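Local coordinates for protein nicastrin (Dictyostelium purpureum, PDB 4R12) that probably acts as an essential membrane-anchored subunit of the gamma-secretase complex, which cleaves membrane proteins such as Notch receptors and APP within the bilayer, at residues Ala240-Thr243 with Leu244-Ile248; Asp429-Tyr432 with Ile433-Phe437; Lys474-Pro477 with Leu478-Pro482. All coordinates share one frame; numbering follows the deposited sequence.

Contact 1 of 3, residues Ala240-Thr243 with Leu244-Ile248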
loop_
_atom_site.group_PDB
_atom_site.type_symbol
_atom_site.label_atom_id
_atom_site.label_comp_id
_atom_site.label_asym_id
_atom_site.label_seq_id
_atom_site.Cartn_x
_atom_site.Cartn_y
_atom_site.Cartn_z
ATOM N N ALA A 240 6.071 7.082 -5.026
ATOM C CA ALA A 240 6.124 6.477 -6.354
ATOM C C ALA A 240 4.759 6.449 -7.055
ATOM O O ALA A 240 4.671 6.682 -8.264
ATOM C CB ALA A 240 6.712 5.037 -6.281
ATOM N N THR A 241 3.694 6.177 -6.306
ATOM C CA THR A 241 2.362 6.211 -6.910
ATOM C C THR A 241 2.045 7.592 -7.506
ATOM O O THR A 241 1.565 7.694 -8.638
ATOM C CB THR A 241 1.283 5.828 -5.888
ATOM O OG1 THR A 241 1.584 4.527 -5.363
ATOM C CG2 THR A 241 -0.099 5.816 -6.549
ATOM N N VAL A 242 2.329 8.649 -6.751
ATOM C CA VAL A 242 2.154 10.015 -7.251
ATOM C C VAL A 242 3.022 10.265 -8.478
ATOM O O VAL A 242 2.589 10.875 -9.484
ATOM C CB VAL A 242 2.511 11.046 -6.158
ATOM C CG1 VAL A 242 2.561 12.454 -6.732
ATOM C CG2 VAL A 242 1.497 10.976 -5.024
ATOM N N THR A 243 4.263 9.804 -8.380
ATOM C CA THR A 243 5.229 9.943 -9.465
ATOM C C THR A 243 4.706 9.332 -10.752
ATOM O O THR A 243 4.637 10.005 -11.787
ATOM C CB THR A 243 6.574 9.270 -9.103
ATOM O OG1 THR A 243 7.151 9.917 -7.961
ATOM C CG2 THR A 243 7.553 9.368 -10.287
ATOM N N LEU A 244 4.326 8.056 -10.697
ATOM C CA LEU A 244 3.909 7.366 -11.924
ATOM C C LEU A 244 2.606 7.930 -12.498
ATOM O O LEU A 244 2.476 8.076 -13.720
ATOM C CB LEU A 244 3.768 5.869 -11.681
ATOM C CG LEU A 244 3.572 5.068 -12.970
ATOM C CD1 LEU A 244 4.696 5.398 -13.975
ATOM C CD2 LEU A 244 3.558 3.568 -12.654
ATOM N N LEU A 245 1.646 8.271 -11.643
ATOM C CA LEU A 245 0.451 8.946 -12.154
ATOM C C LEU A 245 0.812 10.288 -12.802
ATOM O O LEU A 245 0.219 10.658 -13.821
ATOM C CB LEU A 245 -0.608 9.154 -11.047
ATOM C CG LEU A 245 -1.291 7.858 -10.584
ATOM C CD1 LEU A 245 -2.065 8.091 -9.274
ATOM C CD2 LEU A 245 -2.247 7.331 -11.666
ATOM N N SER A 246 1.780 11.003 -12.230
ATOM C CA SER A 246 2.171 12.310 -12.767
ATOM C C SER A 246 2.970 12.151 -14.075
ATOM O O SER A 246 2.857 12.973 -14.992
ATOM C CB SER A 246 2.972 13.104 -11.731
ATOM O OG SER A 246 2.194 13.295 -10.551
ATOM N N VAL A 247 3.751 11.082 -14.160
ATOM C CA VAL A 247 4.406 10.691 -15.403
ATOM C C VAL A 247 3.365 10.424 -16.499
ATOM O O VAL A 247 3.488 10.899 -17.623
ATOM C CB VAL A 247 5.286 9.430 -15.194
ATOM C CG1 VAL A 247 5.612 8.756 -16.532
ATOM C CG2 VAL A 247 6.579 9.793 -14.449
ATOM N N ILE A 248 2.341 9.650 -16.154
ATOM C CA ILE A 248 1.263 9.298 -17.083
ATOM C C ILE A 248 0.513 10.567 -17.516
ATOM O O ILE A 248 0.274 10.798 -18.711
ATOM C CB ILE A 248 0.308 8.268 -16.438
ATOM C CG1 ILE A 248 1.047 6.935 -16.264
ATOM C CG2 ILE A 248 -0.927 8.055 -17.296
ATOM C CD1 ILE A 248 0.345 5.935 -15.403
#
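The carbonyl oxygen of Ala240 receives the backbone N-H of Leu244, Ala240 O lying 2.8 Å from Leu244 N, one rung of the i to i+4 ladder of helix 234-252. One residue on, Thr241 O accepts from Leu245 N. The two side chains run side by side in the same direction, and Thr241 CG2 comes to 4.1 Å from Leu245 CD1; the methyl lies on this side because it stands opposite the backbone N (OG1 chi1 -57°), while OG1 turns back to bond Ser237 O one helical turn earlier. Val242 O carries a double load. Ser246 N reaches it at 2.9 Å in a bent bond (N-H...O 146°), and the hydroxyl Ser246 OG donates to the same Val242 O at 2.7 Å. The two donors come from opposite faces of the carbonyl plane, the hydroxyl standing 36° out of it. The buried hydroxyl is thus satisfied within its own helix. Val242 CG1 borders this hydroxyl at 3.9 Å. Thr243 O accepts next, from Val247 N at 2.8 Å, and Val247 CG2 rests against the same oxygen. Thr243 OG1 is also tied to the backbone, bonding Phe239 O, which leaves its CG2 methyl to meet helix 427-441. Around the helix, Leu244 and Leu245 lean on Phe267 of strand 262-268, while Ser246 faces Phe454 and Ile455 of helix 452-463. Hydroxyls folded back onto carbonyls of the preceding turn are characteristic of threonine and serine in buried alpha helices, here one packed between strand and helices in the large lobe, whose fold is related to the zinc exopeptidases.

Contact 2 of 3, residues Asp429-Tyr432 with Ile433-Phe437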
loop_
_atom_site.group_PDB
_atom_site.type_symbol
_atom_site.label_atom_id
_atom_site.label_comp_id
_atom_site.label_asym_id
_atom_site.label_seq_id
_atom_site.Cartn_x
_atom_site.Cartn_y
_atom_site.Cartn_z
ATOM N N ASP A 429 11.787 16.656 -10.819
ATOM C CA ASP A 429 12.919 16.042 -11.514
ATOM C C ASP A 429 12.675 14.567 -11.818
ATOM O O ASP A 429 12.901 14.121 -12.946
ATOM C CB ASP A 429 14.205 16.214 -10.697
ATOM C CG ASP A 429 14.881 17.557 -10.957
ATOM O OD1 ASP A 429 14.475 18.238 -11.918
ATOM O OD2 ASP A 429 15.823 17.915 -10.222
ATOM N N ILE A 430 12.198 13.807 -10.827
ATOM C CA ILE A 430 11.950 12.391 -11.045
ATOM C C ILE A 430 10.839 12.182 -12.092
ATOM O O ILE A 430 10.979 11.330 -12.987
ATOM C CB ILE A 430 11.614 11.683 -9.701
ATOM C CG1 ILE A 430 12.861 11.701 -8.800
ATOM C CG2 ILE A 430 11.143 10.245 -9.935
ATOM C CD1 ILE A 430 12.628 11.205 -7.357
ATOM N N VAL A 431 9.756 12.967 -12.014
ATOM C CA VAL A 431 8.698 12.853 -13.019
ATOM C C VAL A 431 9.233 13.205 -14.415
ATOM O O VAL A 431 8.975 12.488 -15.395
ATOM C CB VAL A 431 7.487 13.749 -12.693
ATOM C CG1 VAL A 431 6.440 13.679 -13.813
ATOM C CG2 VAL A 431 6.865 13.322 -11.358
ATOM N N TYR A 432 9.989 14.288 -14.503
ATOM C CA TYR A 432 10.570 14.675 -15.787
ATOM C C TYR A 432 11.494 13.600 -16.344
ATOM O O TYR A 432 11.388 13.210 -17.521
ATOM C CB TYR A 432 11.341 15.994 -15.679
ATOM C CG TYR A 432 12.008 16.325 -16.999
ATOM C CD1 TYR A 432 11.250 16.774 -18.074
ATOM C CD2 TYR A 432 13.380 16.131 -17.190
ATOM C CE1 TYR A 432 11.833 17.065 -19.304
ATOM C CE2 TYR A 432 13.974 16.415 -18.424
ATOM C CZ TYR A 432 13.190 16.877 -19.478
ATOM O OH TYR A 432 13.740 17.160 -20.709
ATOM N N ILE A 433 12.407 13.119 -15.504
ATOM C CA ILE A 433 13.372 12.135 -15.962
ATOM C C ILE A 433 12.665 10.841 -16.373
ATOM O O ILE A 433 12.950 10.300 -17.439
ATOM C CB ILE A 433 14.441 11.865 -14.875
ATOM C CG1 ILE A 433 15.283 13.126 -14.671
ATOM C CG2 ILE A 433 15.328 10.686 -15.263
ATOM C CD1 ILE A 433 16.079 13.143 -13.371
ATOM N N LEU A 434 11.729 10.354 -15.557
ATOM C CA LEU A 434 11.060 9.100 -15.897
ATOM C C LEU A 434 10.164 9.241 -17.134
ATOM O O LEU A 434 10.087 8.323 -17.949
ATOM C CB LEU A 434 10.243 8.568 -14.711
ATOM C CG LEU A 434 11.089 8.042 -13.537
ATOM C CD1 LEU A 434 10.195 7.681 -12.347
ATOM C CD2 LEU A 434 11.974 6.828 -13.937
ATOM N N SER A 435 9.492 10.383 -17.271
ATOM C CA SER A 435 8.645 10.626 -18.444
ATOM C C SER A 435 9.469 10.616 -19.730
ATOM O O SER A 435 9.107 9.974 -20.707
ATOM C CB SER A 435 7.917 11.964 -18.327
ATOM O OG SER A 435 7.124 12.013 -17.152
ATOM N N THR A 436 10.589 11.326 -19.702
ATOM C CA THR A 436 11.475 11.431 -20.858
ATOM C C THR A 436 12.100 10.066 -21.181
ATOM O O THR A 436 12.216 9.673 -22.348
ATOM C CB THR A 436 12.564 12.481 -20.593
ATOM O OG1 THR A 436 11.940 13.753 -20.353
ATOM C CG2 THR A 436 13.524 12.602 -21.796
ATOM N N PHE A 437 12.474 9.342 -20.132
ATOM C CA PHE A 437 13.070 8.019 -20.271
ATOM C C PHE A 437 12.099 7.053 -20.944
ATOM O O PHE A 437 12.458 6.372 -21.902
ATOM C CB PHE A 437 13.506 7.504 -18.891
ATOM C CG PHE A 437 13.775 6.019 -18.832
ATOM C CD1 PHE A 437 14.854 5.464 -19.510
ATOM C CD2 PHE A 437 12.982 5.193 -18.055
ATOM C CE1 PHE A 437 15.110 4.096 -19.443
ATOM C CE2 PHE A 437 13.232 3.818 -17.978
ATOM C CZ PHE A 437 14.301 3.272 -18.675
HETATM O O HOH W 1 11.960 15.686 -22.502
#
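The hydroxyl of Thr436 sits over one face of the Tyr432 ring, with Thr436 OG1 3.4 Å above the ring plane and displaced toward its rim, nearest the CE1 and CZ atoms. Tyr432 reaches this position because its CG is opposite the backbone N (chi1 176°), which sends the ring along the helix toward the next turn. The same OG1 donates to Tyr432 O at 2.9 Å, and Thr436 N reaches that oxygen from the other face of the carbonyl. A water completes the arrangement: it lies 2.9 Å from Tyr432 OH and donates to Thr436 OG1, bridging the phenol to the threonine. Ser435 repeats the backbone grip one residue earlier, Ser435 OG standing 2.6 Å from Val431 O and 37° out of its plane. These are intrahelical hydroxyl-to-carbonyl bonds of helix 427-441, part of the nicastrin large lobe, superposed on the regular i to i+4 ladder. On another side of the helix Ile430 and Leu434 lie alongside each other, pointing the same way, and Ile430 CG2 meets Leu434 CD1 at 3.6 Å. Ile433 folds its CG1 branch back over Asp429 O, to 3.1 Å. The Asp429 carboxylate is held by Thr369 and Tyr365, and the Tyr365 ring also packs edge-to-face with Tyr432.

Contact 3 of 3, residues Lys474-Pro477 with Leu478-Pro482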
loop_
_atom_site.group_PDB
_atom_site.type_symbol
_atom_site.label_atom_id
_atom_site.label_comp_id
_atom_site.label_asym_id
_atom_site.label_seq_id
_atom_site.Cartn_x
_atom_site.Cartn_y
_atom_site.Cartn_z
ATOM N N LYS A 474 -18.011 8.903 -6.497
ATOM C CA LYS A 474 -19.433 8.874 -6.137
ATOM C C LYS A 474 -19.633 9.019 -4.628
ATOM O O LYS A 474 -20.754 9.166 -4.149
ATOM C CB LYS A 474 -20.081 7.571 -6.629
ATOM C CG LYS A 474 -19.794 7.239 -8.094
ATOM C CD LYS A 474 -20.576 8.131 -9.050
ATOM C CE LYS A 474 -22.067 7.806 -9.006
ATOM N NZ LYS A 474 -22.909 8.720 -9.850
ATOM N N THR A 475 -18.540 8.960 -3.877
ATOM C CA THR A 475 -18.602 9.062 -2.422
ATOM C C THR A 475 -17.491 9.983 -1.918
ATOM O O THR A 475 -16.549 10.266 -2.649
ATOM C CB THR A 475 -18.457 7.670 -1.738
ATOM O OG1 THR A 475 -17.264 7.017 -2.204
ATOM C CG2 THR A 475 -19.654 6.787 -2.051
ATOM N N TYR A 476 -17.615 10.453 -0.680
ATOM C CA TYR A 476 -16.528 11.157 -0.006
ATOM C C TYR A 476 -15.820 10.179 0.944
ATOM O O TYR A 476 -16.483 9.370 1.580
ATOM C CB TYR A 476 -17.060 12.363 0.766
ATOM C CG TYR A 476 -16.015 13.433 0.987
ATOM C CD1 TYR A 476 -15.183 13.408 2.106
ATOM C CD2 TYR A 476 -15.842 14.457 0.061
ATOM C CE1 TYR A 476 -14.212 14.380 2.298
ATOM C CE2 TYR A 476 -14.876 15.436 0.246
ATOM C CZ TYR A 476 -14.066 15.395 1.366
ATOM O OH TYR A 476 -13.108 16.375 1.542
ATOM N N PRO A 477 -14.474 10.239 1.036
ATOM C CA PRO A 477 -13.800 9.272 1.919
ATOM C C PRO A 477 -14.101 9.488 3.415
ATOM O O PRO A 477 -14.085 10.619 3.879
ATOM C CB PRO A 477 -12.303 9.506 1.626
ATOM C CG PRO A 477 -12.225 10.908 1.109
ATOM C CD PRO A 477 -13.515 11.117 0.334
ATOM N N LEU A 478 -14.358 8.411 4.146
ATOM C CA LEU A 478 -14.590 8.492 5.595
ATOM C C LEU A 478 -13.338 8.947 6.357
ATOM O O LEU A 478 -13.421 9.658 7.356
ATOM C CB LEU A 478 -15.059 7.140 6.124
ATOM C CG LEU A 478 -16.375 6.633 5.512
ATOM C CD1 LEU A 478 -16.701 5.209 5.962
ATOM C CD2 LEU A 478 -17.525 7.590 5.837
ATOM N N ASN A 479 -12.179 8.538 5.857
ATOM C CA ASN A 479 -10.902 8.853 6.469
ATOM C C ASN A 479 -10.075 9.712 5.503
ATOM O O ASN A 479 -9.744 9.276 4.399
ATOM C CB ASN A 479 -10.172 7.545 6.845
ATOM C CG ASN A 479 -8.786 7.784 7.454
ATOM O OD1 ASN A 479 -8.428 8.909 7.789
ATOM N ND2 ASN A 479 -8.003 6.702 7.607
ATOM N N GLU A 480 -9.749 10.937 5.902
ATOM C CA GLU A 480 -9.011 11.828 5.011
ATOM C C GLU A 480 -7.518 11.598 5.102
ATOM O O GLU A 480 -6.759 12.167 4.332
ATOM C CB GLU A 480 -9.331 13.298 5.316
ATOM C CG GLU A 480 -10.813 13.635 5.148
ATOM C CD GLU A 480 -11.093 15.130 5.283
ATOM O OE1 GLU A 480 -10.393 15.809 6.064
ATOM O OE2 GLU A 480 -12.008 15.621 4.594
ATOM N N VAL A 481 -7.076 10.771 6.041
ATOM C CA VAL A 481 -5.670 10.353 6.013
ATOM C C VAL A 481 -5.508 9.377 4.870
ATOM O O VAL A 481 -6.201 8.368 4.830
ATOM C CB VAL A 481 -5.215 9.680 7.325
ATOM C CG1 VAL A 481 -3.745 9.206 7.194
ATOM C CG2 VAL A 481 -5.379 10.628 8.499
ATOM N N PRO A 482 -4.603 9.670 3.921
ATOM C CA PRO A 482 -4.408 8.676 2.862
ATOM C C PRO A 482 -3.948 7.359 3.478
ATOM O O PRO A 482 -3.030 7.382 4.297
ATOM C CB PRO A 482 -3.294 9.272 1.987
ATOM C CG PRO A 482 -3.161 10.715 2.423
ATOM C CD PRO A 482 -3.652 10.790 3.833
#
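Tyr476 and Glu480 meet at the surface through a single polar link: Tyr476 OH donates weakly to Glu480 OE2 at 3.3 Å. The carboxylate oxygen approaches the ring at its edge and in its plane, so Glu480 OE2 also lies 3.4 Å from Tyr476 CE1, while the ring and carboxylate planes are turned 46° apart. Glu480 spans the gap with a chain extended beyond CG (chi2 -173°). The length of the bond implies a loose tether between two exposed side chains; both also touch Thr467. The second polar interaction is local to the following residues. Asn479 OD1 accepts from Val481 N at 2.9 Å, the donor standing well above the amide plane, and Asn479 ND2 is bound in turn by Asp229 O, which fixes the rotation of the amide. Van der Waals contact centres on the ring of Pro477. Its CD lies 3.3 Å above one face of the Tyr476 ring, near the rim, while Pro477 CB comes to 3.8 Å from Asn479 O. Pro477 also packs against Tyr500 of helix 500-512, and the backbone of Glu480 is hydrogen-bonded to Ile466. The Asn479 to Val481 bond defines an Asx turn, set in an irregular loop that crosses from helix 452-463 toward strand 495-496 and bends between two prolines.

In the fold
Each contact is made within one unbroken run of chain, so none closes a long loop; the three follow in series, and none nests in or crosses another. Contact 1 comes first, on helix 234-252 of the large lobe. Contact 2 follows on helix 427-441, nearly two hundred residues later, yet the centres are only 10 Å apart: Thr243 CG2 meets Ile430 CG2 at 3.7 Å, and Val247 leans on Ser435 and Val431, joining the two helices. Contact 3 stands apart, its nearest atoms about 9 Å from contact 1 and about 17 Å from contact 2; it lies in the loop after helix 452-463, the helix that links it along the chain to the surroundings of contact 1.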